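Local coordinates for protein Cap5O (Staphylococcus aureus, PDB 3OJO) that probably acts as an NAD-dependent UDP-N-acetyl-mannosamine dehydrogenase in the biosynthesis of capsular polysaccharide, at residues Asp98-Cys103 / Leu270-Tyr275; Glu172-Asn177 / Arg196-Gly201; Gly315-Val320 / Asp349-Ala354. All blocks are in the same frame, centred on the assembly; numbering follows the deposited sequence.

Contact 1 (Asp98-Cys103 / Leu270-Tyr275); sequences DQYRSC and LAVDPY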
ATOM      1  N   ASP B  98       2.351  21.793   7.956  1.00 73.53           N
ATOM      2  CA  ASP B  98       2.809  20.670   8.772  1.00 74.01           C
ATOM      3  C   ASP B  98       3.225  19.494   7.865  1.00 79.69           C
ATOM      4  O   ASP B  98       2.797  19.409   6.705  1.00 79.35           O
ATOM      5  CB  ASP B  98       1.742  20.251   9.823  1.00 75.56           C
ATOM      6  CG  ASP B  98       0.578  19.399   9.328  1.00 84.15           C
ATOM      7  OD1 ASP B  98       0.048  19.683   8.225  1.00 83.53           O
ATOM      8  OD2 ASP B  98       0.164  18.481  10.065  1.00 90.92           O
ATOM      9  N   GLN B  99       4.077  18.615   8.416  1.00 77.64           N
ATOM     10  CA  GLN B  99       4.688  17.420   7.818  1.00 78.45           C
ATOM     11  C   GLN B  99       3.637  16.476   7.233  1.00 83.60           C
ATOM     12  O   GLN B  99       3.617  16.242   6.020  1.00 83.41           O
ATOM     13  CB  GLN B  99       5.539  16.652   8.872  1.00 79.98           C
ATOM     14  CG  GLN B  99       6.198  17.504   9.976  1.00 99.97           C
ATOM     15  CD  GLN B  99       5.253  17.894  11.105  1.00121.96           C
ATOM     16  OE1 GLN B  99       4.692  17.045  11.809  1.00117.14           O
ATOM     17  NE2 GLN B  99       5.073  19.196  11.313  1.00111.89           N
ATOM     18  N   TYR B 100       2.745  15.978   8.119  1.00 80.52           N
ATOM     19  CA  TYR B 100       1.638  15.036   7.909  1.00 80.31           C
ATOM     20  C   TYR B 100       0.579  15.471   6.895  1.00 81.49           C
ATOM     21  O   TYR B 100      -0.220  14.631   6.468  1.00 80.57           O
ATOM     22  CB  TYR B 100       0.941  14.764   9.260  1.00 82.15           C
ATOM     23  CG  TYR B 100       1.805  14.030  10.260  1.00 85.56           C
ATOM     24  CD1 TYR B 100       1.862  12.640  10.276  1.00 87.67           C
ATOM     25  CD2 TYR B 100       2.577  14.726  11.188  1.00 87.11           C
ATOM     26  CE1 TYR B 100       2.657  11.959  11.197  1.00 88.73           C
ATOM     27  CE2 TYR B 100       3.391  14.054  12.105  1.00 88.23           C
ATOM     28  CZ  TYR B 100       3.427  12.670  12.104  1.00 96.45           C
ATOM     29  OH  TYR B 100       4.224  11.999  13.003  1.00 99.68           O
ATOM     30  N   ARG B 101       0.563  16.772   6.526  1.00 76.56           N
ATOM     31  CA  ARG B 101      -0.441  17.412   5.673  1.00 75.69           C
ATOM     32  C   ARG B 101      -1.876  17.124   6.196  1.00 77.14           C
ATOM     33  O   ARG B 101      -2.627  16.272   5.692  1.00 76.78           O
ATOM     34  CB  ARG B 101      -0.190  17.257   4.151  1.00 75.49           C
ATOM     35  CG  ARG B 101      -0.895  16.104   3.466  1.00 81.47           C
ATOM     36  CD  ARG B 101      -0.675  16.078   1.979  1.00 91.55           C
ATOM     37  NE  ARG B 101      -0.956  14.738   1.474  1.00103.82           N
ATOM     38  CZ  ARG B 101      -1.137  14.429   0.196  1.00119.40           C
ATOM     39  NH1 ARG B 101      -1.079  15.372  -0.738  1.00109.63           N
ATOM     40  NH2 ARG B 101      -1.389  13.177  -0.159  1.00103.06           N
ATOM     41  N   SER B 102      -2.180  17.765   7.317  1.00 70.95           N
ATOM     42  CA  SER B 102      -3.471  17.629   7.955  1.00 69.10           C
ATOM     43  C   SER B 102      -4.440  18.576   7.274  1.00 67.61           C
ATOM     44  O   SER B 102      -4.027  19.584   6.681  1.00 65.62           O
ATOM     45  CB  SER B 102      -3.361  17.968   9.434  1.00 73.19           C
ATOM     46  OG  SER B 102      -3.248  16.772  10.183  1.00 83.74           O
ATOM     47  N   CYS B 103      -5.720  18.235   7.332  1.00 61.95           N
ATOM     48  CA  CYS B 103      -6.767  19.079   6.770  1.00 61.26           C
ATOM     49  C   CYS B 103      -6.996  20.235   7.716  1.00 57.52           C
ATOM     50  O   CYS B 103      -7.052  20.041   8.938  1.00 56.40           O
ATOM     51  CB  CYS B 103      -8.060  18.295   6.572  1.00 63.11           C
ATOM     52  SG  CYS B 103      -7.939  16.833   5.504  1.00 68.04           S
ATOM     53  N   LEU B 270      -4.561  14.004   4.456  1.00 63.50           N
ATOM     54  CA  LEU B 270      -4.576  12.647   5.015  1.00 61.33           C
ATOM     55  C   LEU B 270      -5.333  12.365   6.322  1.00 68.85           C
ATOM     56  O   LEU B 270      -5.835  13.297   6.955  1.00 70.42           O
ATOM     57  CB  LEU B 270      -3.146  12.089   5.080  1.00 59.33           C
ATOM     58  CG  LEU B 270      -2.280  12.222   3.855  1.00 60.72           C
ATOM     59  CD1 LEU B 270      -0.953  11.559   4.094  1.00 60.00           C
ATOM     60  CD2 LEU B 270      -2.949  11.642   2.608  1.00 60.44           C
ATOM     61  N   ALA B 271      -5.394  11.054   6.715  1.00 65.44           N
ATOM     62  CA  ALA B 271      -6.035  10.474   7.912  1.00 65.48           C
ATOM     63  C   ALA B 271      -5.320  10.855   9.238  1.00 72.33           C
ATOM     64  O   ALA B 271      -5.092  10.011  10.120  1.00 71.52           O
ATOM     65  CB  ALA B 271      -6.145   8.954   7.766  1.00 65.65           C
ATOM     66  N   VAL B 272      -4.989  12.144   9.380  1.00 70.48           N
ATOM     67  CA  VAL B 272      -4.330  12.658  10.572  1.00 70.24           C
ATOM     68  C   VAL B 272      -5.028  13.889  11.095  1.00 74.03           C
ATOM     69  O   VAL B 272      -5.166  14.880  10.372  1.00 73.22           O
ATOM     70  CB  VAL B 272      -2.799  12.852  10.419  1.00 74.10           C
ATOM     71  CG1 VAL B 272      -2.052  11.531  10.600  1.00 73.76           C
ATOM     72  CG2 VAL B 272      -2.444  13.511   9.085  1.00 74.03           C
ATOM     73  N   ASP B 273      -5.524  13.809  12.334  1.00 71.31           N
ATOM     74  CA  ASP B 273      -6.137  14.963  12.970  1.00 71.38           C
ATOM     75  C   ASP B 273      -4.979  15.786  13.584  1.00 73.74           C
ATOM     76  O   ASP B 273      -4.048  15.197  14.159  1.00 71.25           O
ATOM     77  CB  ASP B 273      -7.224  14.563  13.983  1.00 73.99           C
ATOM     78  CG  ASP B 273      -6.714  14.047  15.308  1.00 89.26           C
ATOM     79  OD1 ASP B 273      -6.526  12.819  15.431  1.00 90.60           O
ATOM     80  OD2 ASP B 273      -6.510  14.870  16.223  1.00 97.10           O
ATOM     81  N   PRO B 274      -4.969  17.130  13.384  1.00 70.97           N
ATOM     82  CA  PRO B 274      -3.846  17.947  13.898  1.00 70.40           C
ATOM     83  C   PRO B 274      -3.466  17.716  15.365  1.00 73.09           C
ATOM     84  O   PRO B 274      -2.277  17.714  15.697  1.00 72.44           O
ATOM     85  CB  PRO B 274      -4.304  19.383  13.627  1.00 72.09           C
ATOM     86  CG  PRO B 274      -5.244  19.262  12.464  1.00 76.45           C
ATOM     87  CD  PRO B 274      -5.971  17.969  12.691  1.00 72.19           C
ATOM     88  N   TYR B 275      -4.467  17.459  16.221  1.00 69.14           N
ATOM     89  CA  TYR B 275      -4.252  17.240  17.639  1.00 69.07           C
ATOM     90  C   TYR B 275      -3.831  15.822  18.073  1.00 74.45           C
ATOM     91  O   TYR B 275      -2.636  15.575  18.186  1.00 73.17           O
ATOM     92  CB  TYR B 275      -5.398  17.839  18.489  1.00 69.50           C
ATOM     93  CG  TYR B 275      -5.160  17.738  19.977  1.00 70.00           C
ATOM     94  CD1 TYR B 275      -4.174  18.500  20.600  1.00 72.21           C
ATOM     95  CD2 TYR B 275      -5.894  16.855  20.761  1.00 70.13           C
ATOM     96  CE1 TYR B 275      -3.914  18.371  21.965  1.00 73.35           C
ATOM     97  CE2 TYR B 275      -5.640  16.713  22.122  1.00 70.91           C
ATOM     98  CZ  TYR B 275      -4.677  17.502  22.730  1.00 77.54           C
ATOM     99  OH  TYR B 275      -4.440  17.375  24.077  1.00 75.16           O
TER

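Contact 2 (Glu172-Asn177 / Arg196-Gly201); sequences ELVHNN and RTFVQG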
ATOM      1  N   GLU B 172     -22.116  12.540 -12.236  1.00 42.41           N
ATOM      2  CA  GLU B 172     -21.395  11.988 -11.086  1.00 40.72           C
ATOM      3  C   GLU B 172     -22.170  12.212  -9.764  1.00 43.39           C
ATOM      4  O   GLU B 172     -22.266  11.310  -8.975  1.00 41.12           O
ATOM      5  CB  GLU B 172     -19.985  12.582 -11.043  1.00 41.89           C
ATOM      6  CG  GLU B 172     -19.145  12.201  -9.837  1.00 58.23           C
ATOM      7  CD  GLU B 172     -18.161  11.068 -10.035  1.00 89.66           C
ATOM      8  OE1 GLU B 172     -18.369  10.243 -10.954  1.00 93.01           O
ATOM      9  OE2 GLU B 172     -17.200  10.982  -9.236  1.00 91.16           O
ATOM     10  N   LEU B 173     -22.773  13.382  -9.576  1.00 43.01           N
ATOM     11  CA  LEU B 173     -23.550  13.743  -8.393  1.00 44.43           C
ATOM     12  C   LEU B 173     -24.794  12.853  -8.209  1.00 51.04           C
ATOM     13  O   LEU B 173     -25.127  12.508  -7.081  1.00 51.41           O
ATOM     14  CB  LEU B 173     -23.948  15.223  -8.547  1.00 45.00           C
ATOM     15  CG  LEU B 173     -23.943  16.181  -7.336  1.00 49.33           C
ATOM     16  CD1 LEU B 173     -22.640  16.135  -6.555  1.00 48.79           C
ATOM     17  CD2 LEU B 173     -24.178  17.606  -7.808  1.00 50.78           C
ATOM     18  N   VAL B 174     -25.432  12.441  -9.320  1.00 48.76           N
ATOM     19  CA  VAL B 174     -26.630  11.601  -9.357  1.00 48.60           C
ATOM     20  C   VAL B 174     -26.337  10.089  -9.165  1.00 54.01           C
ATOM     21  O   VAL B 174     -26.957   9.445  -8.305  1.00 52.37           O
ATOM     22  CB  VAL B 174     -27.449  11.894 -10.665  1.00 52.06           C
ATOM     23  CG1 VAL B 174     -28.519  10.837 -10.927  1.00 51.89           C
ATOM     24  CG2 VAL B 174     -28.094  13.268 -10.611  1.00 51.59           C
ATOM     25  N   HIS B 175     -25.422   9.532  -9.991  1.00 52.37           N
ATOM     26  CA  HIS B 175     -25.091   8.104 -10.069  1.00 53.27           C
ATOM     27  C   HIS B 175     -24.047   7.499  -9.129  1.00 59.76           C
ATOM     28  O   HIS B 175     -23.999   6.273  -9.000  1.00 61.12           O
ATOM     29  CB  HIS B 175     -24.864   7.681 -11.523  1.00 54.32           C
ATOM     30  CG  HIS B 175     -26.043   7.958 -12.396  1.00 58.27           C
ATOM     31  ND1 HIS B 175     -26.010   8.949 -13.358  1.00 60.12           N
ATOM     32  CD2 HIS B 175     -27.275   7.401 -12.379  1.00 60.37           C
ATOM     33  CE1 HIS B 175     -27.211   8.943 -13.916  1.00 59.71           C
ATOM     34  NE2 HIS B 175     -28.009   8.039 -13.351  1.00 60.22           N
ATOM     35  N   ASN B 176     -23.230   8.326  -8.472  1.00 55.77           N
ATOM     36  CA  ASN B 176     -22.234   7.826  -7.535  1.00 55.93           C
ATOM     37  C   ASN B 176     -22.874   7.311  -6.266  1.00 58.09           C
ATOM     38  O   ASN B 176     -23.837   7.904  -5.769  1.00 58.10           O
ATOM     39  CB  ASN B 176     -21.255   8.941  -7.127  1.00 61.30           C
ATOM     40  CG  ASN B 176     -20.017   9.084  -7.962  1.00101.51           C
ATOM     41  OD1 ASN B 176     -19.903   8.554  -9.074  1.00103.13           O
ATOM     42  ND2 ASN B 176     -19.057   9.822  -7.429  1.00 98.34           N
ATOM     43  N   ASN B 177     -22.266   6.260  -5.694  1.00 53.10           N
ATOM     44  CA  ASN B 177     -22.628   5.722  -4.394  1.00 51.71           C
ATOM     45  C   ASN B 177     -22.171   6.762  -3.375  1.00 56.05           C
ATOM     46  O   ASN B 177     -21.165   7.443  -3.572  1.00 55.45           O
ATOM     47  CB  ASN B 177     -21.974   4.376  -4.139  1.00 46.12           C
ATOM     48  CG  ASN B 177     -22.454   3.262  -5.029  1.00 70.95           C
ATOM     49  OD1 ASN B 177     -23.394   3.395  -5.814  1.00 65.18           O
ATOM     50  ND2 ASN B 177     -21.826   2.112  -4.902  1.00 68.46           N
ATOM     51  N   ARG B 196     -32.030  11.767  -1.301  1.00 54.77           N
ATOM     52  CA  ARG B 196     -33.079  11.000  -1.994  1.00 56.02           C
ATOM     53  C   ARG B 196     -33.701  11.797  -3.165  1.00 58.08           C
ATOM     54  O   ARG B 196     -34.209  11.186  -4.108  1.00 57.76           O
ATOM     55  CB  ARG B 196     -34.169  10.603  -0.986  1.00 60.55           C
ATOM     56  CG  ARG B 196     -34.825   9.248  -1.250  1.00 78.16           C
ATOM     57  CD  ARG B 196     -35.436   8.645   0.014  1.00 92.41           C
ATOM     58  NE  ARG B 196     -36.488   9.484   0.601  1.00103.29           N
ATOM     59  CZ  ARG B 196     -36.672   9.659   1.909  1.00118.75           C
ATOM     60  NH1 ARG B 196     -35.882   9.048   2.785  1.00106.38           N
ATOM     61  NH2 ARG B 196     -37.648  10.442   2.348  1.00104.17           N
ATOM     62  N   THR B 197     -33.606  13.157  -3.098  1.00 52.73           N
ATOM     63  CA  THR B 197     -34.089  14.160  -4.056  1.00 51.30           C
ATOM     64  C   THR B 197     -33.641  13.878  -5.491  1.00 53.58           C
ATOM     65  O   THR B 197     -34.435  14.065  -6.411  1.00 52.33           O
ATOM     66  CB  THR B 197     -33.665  15.588  -3.576  1.00 58.80           C
ATOM     67  OG1 THR B 197     -34.043  15.784  -2.207  1.00 53.64           O
ATOM     68  CG2 THR B 197     -34.246  16.729  -4.439  1.00 56.62           C
ATOM     69  N   PHE B 198     -32.379  13.430  -5.683  1.00 50.86           N
ATOM     70  CA  PHE B 198     -31.806  13.175  -7.018  1.00 50.50           C
ATOM     71  C   PHE B 198     -30.822  12.007  -7.051  1.00 53.86           C
ATOM     72  O   PHE B 198     -30.475  11.551  -8.142  1.00 53.08           O
ATOM     73  CB  PHE B 198     -31.112  14.452  -7.559  1.00 52.50           C
ATOM     74  CG  PHE B 198     -29.946  14.920  -6.713  1.00 54.20           C
ATOM     75  CD1 PHE B 198     -30.153  15.752  -5.615  1.00 56.14           C
ATOM     76  CD2 PHE B 198     -28.649  14.488  -6.984  1.00 55.93           C
ATOM     77  CE1 PHE B 198     -29.085  16.140  -4.809  1.00 56.62           C
ATOM     78  CE2 PHE B 198     -27.580  14.890  -6.178  1.00 57.84           C
ATOM     79  CZ  PHE B 198     -27.808  15.714  -5.101  1.00 55.59           C
ATOM     80  N   VAL B 199     -30.321  11.566  -5.878  1.00 52.29           N
ATOM     81  CA  VAL B 199     -29.338  10.468  -5.832  1.00 53.23           C
ATOM     82  C   VAL B 199     -29.986   9.122  -6.198  1.00 60.75           C
ATOM     83  O   VAL B 199     -30.877   8.631  -5.491  1.00 60.34           O
ATOM     84  CB  VAL B 199     -28.455  10.403  -4.538  1.00 55.88           C
ATOM     85  CG1 VAL B 199     -27.476   9.225  -4.578  1.00 55.40           C
ATOM     86  CG2 VAL B 199     -27.702  11.707  -4.320  1.00 55.34           C
ATOM     87  N   GLN B 200     -29.523   8.561  -7.328  1.00 59.43           N
ATOM     88  CA  GLN B 200     -29.915   7.265  -7.874  1.00 60.14           C
ATOM     89  C   GLN B 200     -28.895   6.196  -7.466  1.00 64.63           C
ATOM     90  O   GLN B 200     -29.212   5.004  -7.475  1.00 64.80           O
ATOM     91  CB  GLN B 200     -30.055   7.345  -9.405  1.00 62.00           C
ATOM     92  CG  GLN B 200     -31.428   7.847  -9.847  1.00 79.52           C
ATOM     93  CD  GLN B 200     -31.430   8.351 -11.270  1.00106.52           C
ATOM     94  OE1 GLN B 200     -31.293   7.586 -12.236  1.00103.80           O
ATOM     95  NE2 GLN B 200     -31.641   9.651 -11.429  1.00100.56           N
ATOM     96  N   GLY B 201     -27.695   6.639  -7.087  1.00 60.76           N
ATOM     97  CA  GLY B 201     -26.624   5.779  -6.611  1.00 59.40           C
ATOM     98  C   GLY B 201     -26.967   5.200  -5.251  1.00 61.35           C
ATOM     99  O   GLY B 201     -27.949   5.603  -4.627  1.00 59.77           O
TER

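Contact 3 (Gly315-Val320 / Asp349-Ala354); sequences GNKVTV and DIEVCA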
ATOM      1  N   GLY B 315      23.981  24.483 -22.509  1.00 75.70           N
ATOM      2  CA  GLY B 315      22.787  25.283 -22.265  1.00 75.17           C
ATOM      3  C   GLY B 315      22.339  25.299 -20.814  1.00 77.94           C
ATOM      4  O   GLY B 315      22.836  24.528 -19.983  1.00 78.46           O
ATOM      5  N   ASN B 316      21.394  26.195 -20.511  1.00 71.87           N
ATOM      6  CA  ASN B 316      20.814  26.402 -19.184  1.00 70.36           C
ATOM      7  C   ASN B 316      19.284  26.238 -19.213  1.00 70.04           C
ATOM      8  O   ASN B 316      18.669  26.053 -18.163  1.00 68.01           O
ATOM      9  CB  ASN B 316      21.160  27.817 -18.687  1.00 69.00           C
ATOM     10  CG  ASN B 316      22.492  27.939 -17.995  1.00 90.86           C
ATOM     11  OD1 ASN B 316      23.312  27.006 -17.962  1.00 87.93           O
ATOM     12  ND2 ASN B 316      22.726  29.092 -17.391  1.00 80.56           N
ATOM     13  N   LYS B 317      18.684  26.332 -20.422  1.00 64.43           N
ATOM     14  CA  LYS B 317      17.247  26.282 -20.639  1.00 63.15           C
ATOM     15  C   LYS B 317      16.565  24.929 -20.469  1.00 66.14           C
ATOM     16  O   LYS B 317      16.837  23.981 -21.217  1.00 65.46           O
ATOM     17  CB  LYS B 317      16.829  26.981 -21.940  1.00 64.82           C
ATOM     18  CG  LYS B 317      15.430  27.583 -21.849  1.00 74.20           C
ATOM     19  CD  LYS B 317      14.818  27.840 -23.206  1.00 85.16           C
ATOM     20  CE  LYS B 317      13.375  28.251 -23.071  1.00 95.47           C
ATOM     21  NZ  LYS B 317      12.737  28.455 -24.392  1.00106.57           N
ATOM     22  N   VAL B 318      15.652  24.869 -19.474  1.00 62.05           N
ATOM     23  CA  VAL B 318      14.801  23.722 -19.166  1.00 61.80           C
ATOM     24  C   VAL B 318      13.357  24.170 -19.323  1.00 64.11           C
ATOM     25  O   VAL B 318      12.945  25.147 -18.686  1.00 64.23           O
ATOM     26  CB  VAL B 318      15.062  23.030 -17.789  1.00 65.95           C
ATOM     27  CG1 VAL B 318      14.849  23.982 -16.622  1.00 66.12           C
ATOM     28  CG2 VAL B 318      14.192  21.780 -17.623  1.00 65.42           C
ATOM     29  N   THR B 319      12.598  23.472 -20.188  1.00 57.82           N
ATOM     30  CA  THR B 319      11.186  23.765 -20.396  1.00 55.86           C
ATOM     31  C   THR B 319      10.331  22.785 -19.598  1.00 55.39           C
ATOM     32  O   THR B 319      10.302  21.590 -19.888  1.00 54.13           O
ATOM     33  CB  THR B 319      10.815  23.797 -21.886  1.00 64.93           C
ATOM     34  OG1 THR B 319      11.696  24.683 -22.567  1.00 71.85           O
ATOM     35  CG2 THR B 319       9.378  24.237 -22.113  1.00 58.27           C
ATOM     36  N   VAL B 320       9.636  23.300 -18.595  1.00 50.57           N
ATOM     37  CA  VAL B 320       8.725  22.515 -17.766  1.00 49.41           C
ATOM     38  C   VAL B 320       7.406  22.340 -18.551  1.00 53.04           C
ATOM     39  O   VAL B 320       6.877  23.307 -19.106  1.00 51.72           O
ATOM     40  CB  VAL B 320       8.546  23.176 -16.367  1.00 51.79           C
ATOM     41  CG1 VAL B 320       7.269  22.714 -15.669  1.00 51.26           C
ATOM     42  CG2 VAL B 320       9.768  22.936 -15.488  1.00 51.03           C
ATOM     43  N   ASP B 349      22.241  29.081 -12.877  1.00 69.43           N
ATOM     44  CA  ASP B 349      22.827  28.141 -13.852  1.00 69.63           C
ATOM     45  C   ASP B 349      21.723  27.332 -14.577  1.00 72.96           C
ATOM     46  O   ASP B 349      22.032  26.407 -15.330  1.00 73.13           O
ATOM     47  CB  ASP B 349      23.920  27.204 -13.241  1.00 72.05           C
ATOM     48  CG  ASP B 349      24.863  27.824 -12.206  1.00 85.84           C
ATOM     49  OD1 ASP B 349      25.602  28.780 -12.562  1.00 87.26           O
ATOM     50  OD2 ASP B 349      24.884  27.331 -11.052  1.00 89.32           O
ATOM     51  N   ILE B 350      20.433  27.677 -14.338  1.00 67.96           N
ATOM     52  CA  ILE B 350      19.254  27.072 -14.966  1.00 66.72           C
ATOM     53  C   ILE B 350      18.257  28.178 -15.320  1.00 71.22           C
ATOM     54  O   ILE B 350      17.834  28.935 -14.443  1.00 70.50           O
ATOM     55  CB  ILE B 350      18.576  25.934 -14.129  1.00 68.84           C
ATOM     56  CG1 ILE B 350      19.517  24.733 -13.906  1.00 69.10           C
ATOM     57  CG2 ILE B 350      17.302  25.452 -14.813  1.00 67.18           C
ATOM     58  CD1 ILE B 350      19.237  23.962 -12.685  1.00 72.08           C
ATOM     59  N   GLU B 351      17.896  28.251 -16.614  1.00 68.34           N
ATOM     60  CA  GLU B 351      16.916  29.176 -17.176  1.00 68.00           C
ATOM     61  C   GLU B 351      15.630  28.366 -17.405  1.00 69.79           C
ATOM     62  O   GLU B 351      15.589  27.480 -18.252  1.00 68.12           O
ATOM     63  CB  GLU B 351      17.449  29.799 -18.479  1.00 69.51           C
ATOM     64  CG  GLU B 351      16.899  31.184 -18.756  1.00 81.92           C
ATOM     65  CD  GLU B 351      15.804  31.229 -19.806  1.00109.48           C
ATOM     66  OE1 GLU B 351      16.073  30.850 -20.969  1.00103.38           O
ATOM     67  OE2 GLU B 351      14.689  31.693 -19.474  1.00107.01           O
ATOM     68  N   VAL B 352      14.609  28.620 -16.585  1.00 66.48           N
ATOM     69  CA  VAL B 352      13.355  27.862 -16.647  1.00 66.31           C
ATOM     70  C   VAL B 352      12.259  28.541 -17.459  1.00 71.22           C
ATOM     71  O   VAL B 352      12.126  29.767 -17.437  1.00 70.58           O
ATOM     72  CB  VAL B 352      12.871  27.364 -15.257  1.00 69.81           C
ATOM     73  CG1 VAL B 352      14.052  27.066 -14.361  1.00 69.73           C
ATOM     74  CG2 VAL B 352      11.938  28.366 -14.600  1.00 69.52           C
ATOM     75  N   CYS B 353      11.460  27.731 -18.149  1.00 68.87           N
ATOM     76  CA  CYS B 353      10.354  28.194 -18.963  1.00 68.89           C
ATOM     77  C   CYS B 353       9.204  27.190 -18.826  1.00 69.23           C
ATOM     78  O   CYS B 353       9.351  26.028 -19.195  1.00 69.23           O
ATOM     79  CB  CYS B 353      10.813  28.371 -20.411  1.00 70.17           C
ATOM     80  SG  CYS B 353       9.515  28.867 -21.568  1.00 74.82           S
ATOM     81  N   ALA B 354       8.080  27.627 -18.246  1.00 62.50           N
ATOM     82  CA  ALA B 354       6.928  26.763 -18.050  1.00 60.44           C
ATOM     83  C   ALA B 354       5.966  26.751 -19.218  1.00 62.52           C
ATOM     84  O   ALA B 354       5.628  27.805 -19.748  1.00 61.82           O
ATOM     85  CB  ALA B 354       6.191  27.165 -16.795  1.00 60.72           C
TER

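Contact 1 (Asp98-Cys103 / Leu270-Tyr275)
Leu270, Val272 and Ser102 show how two loops with no regular strand can still be joined precisely, by one straight backbone bond, one serine hydroxyl and a few branched carbons. The backbone bond comes first: Leu270 N donates to Arg101 O over 3.2 Å, and the donor stands almost on the C=O axis (angle at the oxygen 178°). With this bond made, the Leu270 side chain, its CG beside its own backbone N, crosses the extended Arg101 chain obliquely. Leu270 CD2 lies 3.5 Å from Arg101 NH2, yet the guanidinium's charge is answered elsewhere, by a salt bridge to Asp223 of helix 208-238.

Two residues on, Val272 turns its CB toward the other loop. Its CG2 occupies the crowded position between backbone N and carbonyl carbon and packs 3.6 Å from Tyr100 CB, the two side chains crossing at about a right angle. Val272 is brought back toward Ser102 by an inverse gamma turn centred on Ala271, closed by Val272 N to Leu270 O at 2.8 Å.

Ser102, on the 98-103 loop, meets the residue after this turn. Its OG donates to Val272 O at 2.7 Å, approaching 58° out of the carbonyl plane, while Ser102 CB rests 3.8 Å from Pro274 CG. The serine backbone is fixed within its own loop, since Ser102 N donates to the syn lone pair of Asp98 OD1 at 3.1 Å. Ser102 thus has both its OG and its N engaged, one across the join and one within its own loop.

Cys103 carries the chain on into a disulfide with Cys269, the residue just before Leu270, beside the NAD-binding residues Thr93 and Thr130. The whole is a disulfide-linked interdomain junction between the Rossmann-type NAD domain and the central domain, captured in the oxidized form of the enzyme.

Contact 2 (Glu172-Asn177 / Arg196-Gly201)
With CG1 anti to its backbone N (chi1 167°), Val174 has both methyls in contact with the loop 196-201, while Phe198 holds its CG in the crowded position between backbone N and carbonyl carbon (chi1 62°), which brings the ring edge against Leu173 and Val174. Gln200, its CG anti to the carbonyl carbon, then runs extended beside Val174 and His175. The Phe198 ring presents its edge: CD2 lies 3.9 Å from Val174 CG2, and CE2 comes 3.5 Å from Leu173 O, close to the ring plane. That carbonyl also accepts a hydrogen bond from Arg178 NH2. Phe30 adds an edge-to-face partner to the same ring, and Met29 of helix 23-32 touches it too. Val174 CG1 serves two neighbours, sitting 3.4 Å from Gln200 NE2 and over the centre of one face of the His175 imidazole.

The backbones also meet directly. Val174 O accepts from Gln200 N at 2.9 Å, above the carbonyl plane, and from Gly201 N at 3.1 Å, within it. Gly201 has no side chain, so its CA can settle 3.6 Å from Asn176 O, against the turn that ends the helix.

Two successive loop amides therefore satisfy a carbonyl in the last turn of helix 169-175, where the helix dipole would probably strengthen the acceptor, while the Phe198 edge adds apolar contact with Val174 CG2 and Leu173 CG beside it.

Contact 3 (Gly315-Val320 / Asp349-Ala354)
A beta-alpha-beta unit of the C-terminal, probably UDP-binding domain supplies this contact: strands 317-321 and 351-355, linked in the chain through helix 336-346, lie next to each other and parallel. Over the short segments their axes approach to 4.6 Å with 22° between their directions, the twist usual in such sheets.

Parallel pairing makes the bonds alternate in slant, each strand giving and taking in turn. Glu351 N donates to Asn316 O at 2.8 Å, entering 60° out of that carbonyl's plane, just ahead of the regular strand. Val318 N then reaches back to Glu351 O at 2.9 Å, nearly along the C=O axis, and Val318 O receives Cys353 N at 3.0 Å, in the carbonyl plane. Val320 N then donates to Cys353 O at 2.8 Å, and the pairing continues to Tyr355. Val318 is thus held through both its N-H and its C=O.

The side chains sort by face. On one, Val318 CG1 takes the crowded position between backbone N and carbonyl carbon (chi1 60°), where it meets Ile350 CG2 at 3.4 Å and Val352 CG1 at 3.9 Å. On the other, the extended Lys317 lies alongside Glu351 without an ion pair. Its CG passes Glu351 OE1, and further along its CE rests 3.7 Å from Cys353 CB, while its NZ is bound by the carbonyls of Ala371 and Lys373.

Helix 336-346 packs on Val352 and Ala354, and helix 286-312 on Val318 and Ile350, so the valine face is roofed by helices. Strand 317-321 continues the sheet through its other neighbour, strand 377-380, whereas strand 351-355 is the outermost strand of the sheet within this chain.

Contact 1 is the buried one, whereas contacts 2 and 3 are only partly buried. No helix or strand is shared among them: contact 1 joins two loops, contact 2 a helix end and a loop, contact 3 two strands. The chemistry changes accordingly, from isolated polar bonds with a disulfide at a domain junction close to the cofactor, through a doubly bonded helix carbonyl in the NAD-binding part of the chain, to regular strand pairing in the other Rossmann-like region, away from the annotated sites. Contacts 2 and 3 lie on opposite sides of the chain's centre, their centres about 47 Å apart, and no two of the three contacts touch.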